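Local coordinates for protein DNA polymerase sliding clamp 3 (Sulfolobus tokodaii, PDB 3AIZ) that forms a subunit of a ring-shaped sliding clamp that encircles DNA and tethers DNA polymerase and other processing proteins to it, at residues C[42-47]-C[239-244]; C[153-158]-C[194-199]. All coordinates share one frame; numbering follows the deposited sequence.

Contact 1. Residues C[42-47]-C[239-244]. With SO4 (sulfate ion), chain H.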
loop_
_atom_site.group_PDB
_atom_site.type_symbol
_atom_site.label_atom_id
_atom_site.label_comp_id
_atom_site.label_asym_id
_atom_site.label_seq_id
_atom_site.Cartn_x
_atom_site.Cartn_y
_atom_site.Cartn_z
ATOM N N SER C 42 26.753 28.875 -0.653
ATOM C CA SER C 42 26.081 29.934 0.097
ATOM C C SER C 42 26.937 30.405 1.268
ATOM O O SER C 42 26.617 31.396 1.923
ATOM C CB SER C 42 24.722 29.456 0.610
ATOM O OG SER C 42 24.876 28.508 1.651
ATOM N N ARG C 43 28.022 29.683 1.524
ATOM C CA ARG C 43 28.937 30.008 2.614
ATOM C C ARG C 43 28.256 29.911 3.974
ATOM O O ARG C 43 28.793 30.368 4.983
ATOM C CB ARG C 43 29.551 31.395 2.411
ATOM C CG ARG C 43 30.245 31.557 1.068
ATOM C CD ARG C 43 31.079 32.821 1.021
ATOM N NE ARG C 43 32.100 32.836 2.065
ATOM C CZ ARG C 43 33.249 32.172 1.994
ATOM N NH1 ARG C 43 33.527 31.432 0.928
ATOM N NH2 ARG C 43 34.120 32.245 2.992
ATOM N N VAL C 44 27.074 29.304 3.992
ATOM C CA VAL C 44 26.340 29.091 5.233
ATOM C C VAL C 44 26.970 27.964 6.043
ATOM O O VAL C 44 27.036 28.030 7.270
ATOM C CB VAL C 44 24.857 28.758 4.963
ATOM C CG1 VAL C 44 24.179 28.264 6.230
ATOM C CG2 VAL C 44 24.130 29.972 4.404
ATOM N N THR C 45 27.439 26.932 5.349
ATOM C CA THR C 45 28.006 25.765 6.013
ATOM C C THR C 45 29.503 25.624 5.767
ATOM O O THR C 45 29.959 25.617 4.625
ATOM C CB THR C 45 27.312 24.467 5.564
ATOM O OG1 THR C 45 25.904 24.565 5.809
ATOM C CG2 THR C 45 27.872 23.275 6.322
ATOM N N PHE C 46 30.265 25.513 6.850
ATOM C CA PHE C 46 31.689 25.232 6.760
ATOM C C PHE C 46 31.962 23.852 7.335
ATOM O O PHE C 46 31.524 23.535 8.439
ATOM C CB PHE C 46 32.507 26.284 7.508
ATOM C CG PHE C 46 33.949 25.906 7.693
ATOM C CD1 PHE C 46 34.399 25.418 8.909
ATOM C CD2 PHE C 46 34.851 26.028 6.650
ATOM C CE1 PHE C 46 35.723 25.067 9.082
ATOM C CE2 PHE C 46 36.174 25.677 6.818
ATOM C CZ PHE C 46 36.611 25.196 8.035
ATOM N N ILE C 47 32.692 23.036 6.583
ATOM C CA ILE C 47 32.914 21.650 6.963
ATOM C C ILE C 47 34.381 21.370 7.262
ATOM O O ILE C 47 35.255 21.630 6.436
ATOM C CB ILE C 47 32.424 20.694 5.863
ATOM C CG1 ILE C 47 30.986 21.041 5.469
ATOM C CG2 ILE C 47 32.538 19.249 6.323
ATOM C CD1 ILE C 47 30.427 20.187 4.357
ATOM N N PHE C 239 30.417 20.275 11.240
ATOM C CA PHE C 239 29.565 21.075 10.370
ATOM C C PHE C 239 29.160 22.368 11.071
ATOM O O PHE C 239 28.390 22.348 12.031
ATOM C CB PHE C 239 28.322 20.285 9.958
ATOM C CG PHE C 239 28.618 19.089 9.099
ATOM C CD1 PHE C 239 29.034 17.896 9.667
ATOM C CD2 PHE C 239 28.479 19.157 7.724
ATOM C CE1 PHE C 239 29.308 16.795 8.879
ATOM C CE2 PHE C 239 28.752 18.059 6.930
ATOM C CZ PHE C 239 29.166 16.876 7.509
ATOM N N TYR C 240 29.693 23.490 10.595
ATOM C CA TYR C 240 29.336 24.795 11.135
ATOM C C TYR C 240 28.267 25.447 10.268
ATOM O O TYR C 240 28.523 25.801 9.116
ATOM C CB TYR C 240 30.565 25.704 11.216
ATOM C CG TYR C 240 31.662 25.184 12.117
ATOM C CD1 TYR C 240 32.558 24.223 11.666
ATOM C CD2 TYR C 240 31.807 25.657 13.414
ATOM C CE1 TYR C 240 33.564 23.746 12.483
ATOM C CE2 TYR C 240 32.812 25.185 14.239
ATOM C CZ TYR C 240 33.688 24.230 13.767
ATOM O OH TYR C 240 34.691 23.752 14.579
ATOM N N ILE C 241 27.071 25.605 10.823
ATOM C CA ILE C 241 25.961 26.199 10.087
ATOM C C ILE C 241 25.634 27.595 10.609
ATOM O O ILE C 241 25.405 27.783 11.802
ATOM C CB ILE C 241 24.708 25.311 10.158
ATOM C CG1 ILE C 241 25.055 23.880 9.746
ATOM C CG2 ILE C 241 23.601 25.876 9.281
ATOM C CD1 ILE C 241 23.889 22.926 9.807
ATOM N N ALA C 242 25.616 28.570 9.704
ATOM C CA ALA C 242 25.387 29.965 10.071
ATOM C C ALA C 242 23.999 30.187 10.667
ATOM O O ALA C 242 23.044 29.501 10.305
ATOM C CB ALA C 242 25.602 30.870 8.867
ATOM N N PRO C 243 23.892 31.155 11.590
ATOM C CA PRO C 243 22.652 31.488 12.300
ATOM C C PRO C 243 21.641 32.224 11.424
ATOM O O PRO C 243 22.015 32.829 10.420
ATOM C CB PRO C 243 23.128 32.422 13.420
ATOM C CG PRO C 243 24.611 32.231 13.500
ATOM C CD PRO C 243 25.038 31.916 12.110
ATOM N N ARG C 244 20.373 32.167 11.820
ATOM C CA ARG C 244 19.294 32.891 11.150
ATOM C C ARG C 244 19.151 32.569 9.668
ATOM O O ARG C 244 18.905 33.463 8.859
ATOM C CB ARG C 244 19.456 34.403 11.326
ATOM C CG ARG C 244 19.088 34.920 12.703
ATOM C CD ARG C 244 18.898 36.428 12.675
ATOM N NE ARG C 244 18.629 36.979 13.999
ATOM C CZ ARG C 244 18.361 38.258 14.235
ATOM N NH1 ARG C 244 18.323 39.126 13.232
ATOM N NH2 ARG C 244 18.131 38.671 15.473
HETATM S S SO4 H . 23.990 25.963 -0.903
HETATM O O1 SO4 H . 22.764 26.445 -0.270
HETATM O O2 SO4 H . 24.137 26.590 -2.215
HETATM O O3 SO4 H . 25.138 26.308 -0.071
HETATM O O4 SO4 H . 23.923 24.511 -1.059
#
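T45, F46 and I47 pair with I241, Y240 and F239 across two antiparallel strands of the PCNA-type sliding clamp fold, where a strand of the N-terminal domain meets the last strand of the C-terminal domain and the sheet continues from one domain into the other. I47 and F239 lie side by side on the face that also carries T45 and I241. CG2 of I47 rides over one ring face of F239, offset toward the rim, while CG1 and CD1 lie against the CD2-CE2 side of the ring, CD1 reaching 3.7 Å from F239 CE2. CG2 of T45 fits at the ring edge, so two beta-branched residues cradle one flat one; helix 8-18 packs on this face, L18 on I47 and T17 on F239. On the other face the F46 and Y240 rings meet obliquely, planes at 45°, with F46 CD1 touching Y240 CD1 at 3.5 Å. I119 and P122 lie against F46. V44 closes the strand end: with CG1 anti to the backbone N (chi1 168°), that methyl fits between I241 CG2 and A242 CB, 3.9 and 4.0 Å away. The small CB of A242 points toward segment 42-47 and leaves room for that methyl, while A242 N bonds V44 O at 2.9 Å. Before V44 the chain turns, R43 taking a left-handed helical backbone conformation, and S42 holds a sulfate, probably from the crystallisation liquor, which Y201 OH also binds. S42 grips a single sulfate oxygen, O3, with both its N, at 3.1 Å, and its OG, at 2.8 Å.

Contact 2. Residues C[153-158]-C[194-199]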
loop_
_atom_site.group_PDB
_atom_site.type_symbol
_atom_site.label_atom_id
_atom_site.label_comp_id
_atom_site.label_asym_id
_atom_site.label_seq_id
_atom_site.Cartn_x
_atom_site.Cartn_y
_atom_site.Cartn_z
ATOM N N SER C 153 13.378 26.491 8.375
ATOM C CA SER C 153 14.383 26.619 9.423
ATOM C C SER C 153 14.132 25.670 10.592
ATOM O O SER C 153 13.021 25.178 10.778
ATOM C CB SER C 153 14.425 28.060 9.933
ATOM O OG SER C 153 13.166 28.450 10.458
ATOM N N ILE C 154 15.175 25.418 11.374
ATOM C CA ILE C 154 15.061 24.597 12.570
ATOM C C ILE C 154 15.554 25.373 13.783
ATOM O O ILE C 154 16.736 25.704 13.874
ATOM C CB ILE C 154 15.895 23.309 12.458
ATOM C CG1 ILE C 154 15.461 22.489 11.243
ATOM C CG2 ILE C 154 15.778 22.486 13.732
ATOM C CD1 ILE C 154 16.234 21.200 11.079
ATOM N N THR C 155 14.649 25.668 14.711
ATOM C CA THR C 155 15.032 26.347 15.942
ATOM C C THR C 155 15.661 25.369 16.926
ATOM O O THR C 155 15.016 24.413 17.362
ATOM C CB THR C 155 13.833 27.034 16.624
ATOM O OG1 THR C 155 13.434 28.178 15.862
ATOM C CG2 THR C 155 14.211 27.486 18.025
ATOM N N PHE C 156 16.927 25.607 17.258
ATOM C CA PHE C 156 17.607 24.850 18.300
ATOM C C PHE C 156 17.488 25.610 19.611
ATOM O O PHE C 156 18.024 26.709 19.749
ATOM C CB PHE C 156 19.082 24.650 17.949
ATOM C CG PHE C 156 19.330 23.557 16.948
ATOM C CD1 PHE C 156 18.910 23.690 15.635
ATOM C CD2 PHE C 156 20.002 22.403 17.318
ATOM C CE1 PHE C 156 19.145 22.689 14.713
ATOM C CE2 PHE C 156 20.241 21.398 16.400
ATOM C CZ PHE C 156 19.811 21.541 15.096
ATOM N N LYS C 157 16.780 25.028 20.572
ATOM C CA LYS C 157 16.562 25.689 21.852
ATOM C C LYS C 157 16.951 24.795 23.022
ATOM O O LYS C 157 16.489 23.660 23.130
ATOM C CB LYS C 157 15.103 26.134 21.980
ATOM C CG LYS C 157 14.779 26.880 23.265
ATOM C CD LYS C 157 13.445 27.598 23.149
ATOM C CE LYS C 157 13.024 28.219 24.472
ATOM N NZ LYS C 157 12.688 27.181 25.485
ATOM N N ALA C 158 17.807 25.314 23.893
ATOM C CA ALA C 158 18.227 24.584 25.080
ATOM C C ALA C 158 17.593 25.185 26.330
ATOM O O ALA C 158 17.710 26.384 26.580
ATOM C CB ALA C 158 19.742 24.584 25.193
ATOM N N GLU C 194 19.345 29.596 22.512
ATOM C CA GLU C 194 18.353 29.472 21.453
ATOM C C GLU C 194 18.751 30.268 20.215
ATOM O O GLU C 194 19.115 31.440 20.306
ATOM C CB GLU C 194 16.978 29.926 21.949
ATOM C CG GLU C 194 15.884 29.865 20.894
ATOM C CD GLU C 194 14.545 30.369 21.406
ATOM O OE1 GLU C 194 14.462 30.743 22.596
ATOM O OE2 GLU C 194 13.575 30.391 20.619
ATOM N N SER C 195 18.682 29.616 19.060
ATOM C CA SER C 195 18.934 30.275 17.786
ATOM C C SER C 195 18.336 29.450 16.654
ATOM O O SER C 195 18.003 28.280 16.840
ATOM C CB SER C 195 20.431 30.487 17.564
ATOM O OG SER C 195 21.131 29.258 17.608
ATOM N N VAL C 196 18.202 30.066 15.484
ATOM C CA VAL C 196 17.570 29.408 14.347
ATOM C C VAL C 196 18.582 29.114 13.245
ATOM O O VAL C 196 19.486 29.908 12.995
ATOM C CB VAL C 196 16.431 30.269 13.775
ATOM C CG1 VAL C 196 15.704 29.521 12.671
ATOM C CG2 VAL C 196 15.464 30.664 14.879
ATOM N N TYR C 197 18.426 27.968 12.588
ATOM C CA TYR C 197 19.324 27.576 11.508
ATOM C C TYR C 197 18.552 27.026 10.315
ATOM O O TYR C 197 17.429 26.547 10.461
ATOM C CB TYR C 197 20.333 26.539 12.003
ATOM C CG TYR C 197 21.131 26.999 13.198
ATOM C CD1 TYR C 197 22.220 27.846 13.046
ATOM C CD2 TYR C 197 20.793 26.591 14.480
ATOM C CE1 TYR C 197 22.949 28.273 14.137
ATOM C CE2 TYR C 197 21.517 27.010 15.576
ATOM C CZ TYR C 197 22.593 27.852 15.399
ATOM O OH TYR C 197 23.318 28.271 16.490
ATOM N N GLY C 198 19.160 27.100 9.134
ATOM C CA GLY C 198 18.539 26.592 7.926
ATOM C C GLY C 198 18.245 25.109 8.032
ATOM O O GLY C 198 19.111 24.321 8.413
ATOM N N LEU C 199 17.019 24.726 7.694
ATOM C CA LEU C 199 16.593 23.338 7.818
ATOM C C LEU C 199 17.394 22.405 6.910
ATOM O O LEU C 199 17.905 21.381 7.362
ATOM C CB LEU C 199 15.090 23.209 7.541
ATOM C CG LEU C 199 14.441 21.835 7.740
ATOM C CD1 LEU C 199 12.965 21.985 8.077
ATOM C CD2 LEU C 199 14.629 20.953 6.515
#
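F156 and Y197 cross at about a right angle, the edge of the tyrosine turned toward the face of the phenylalanine in an offset edge-to-face pair with planes at 78°. Y197 CD2 comes to 3.6 Å from F156 CD1. Both stand on the same buried face of the sheet as I154 and S195, and both carry CG anti to their own carbonyl carbon (chi1 -79° for F156, -56° for Y197), beside the backbone N; L225 touches both rings. Y197 combines this apolar flank with a polar tip: its OH bonds I223 O and lies 2.6 Å from S195 OG, which in turn reaches G220 O, so these buried hydroxyls have backbone partners. At the end of the strand, where helix 199-203 begins, L199 crosses I154 at about a right angle, I154 CG1 standing 3.7 Å from L199 CG, with I146 of helix 136-149 packed on both. The opposite face is more polar. T155 and V196 cross there, T155 OG1 lying against V196 CG2 while it bonds N168 ND2. Beyond them E194 lays its extended chain across that of K157, and its OE1 sits 3.4 Å from K157 CD. The charges do not join, as K157 NZ stays 4.9 Å from E194 OE1; this solvent-facing end of the pair suits long, flexible side chains, whose attraction is probably only diffuse. Four backbone bonds tie I154 to Y197 and F156 to S195, the shortest from I154 N to Y197 O at 2.7 Å. G198 then serves as N-cap for helix 199-203, and the whole is an edge pair of the four-stranded antiparallel sheet in the C-terminal domain of a PCNA-type clamp.

In the fold
Both contacts are largely buried antiparallel strand pairs, but contact 1 lies nearer the middle of the chain, its centre about 12 Å from the chain's centre against about 18 Å for contact 2. Contact 1 unites the two domains within one long sheet, and its side chains meet mainly through apolar contacts; contact 2 belongs to the C-terminal domain alone, with a hydrophobic face and a polar one ending in charged residues. Contact 2 is nested in the chain loop that contact 1 closes. They meet where 239-244 leaves its strand: R244 N probably hydrogen-bonds V196 O, 2.7 Å away, and Y197 packs against the backbone of I241 and A242.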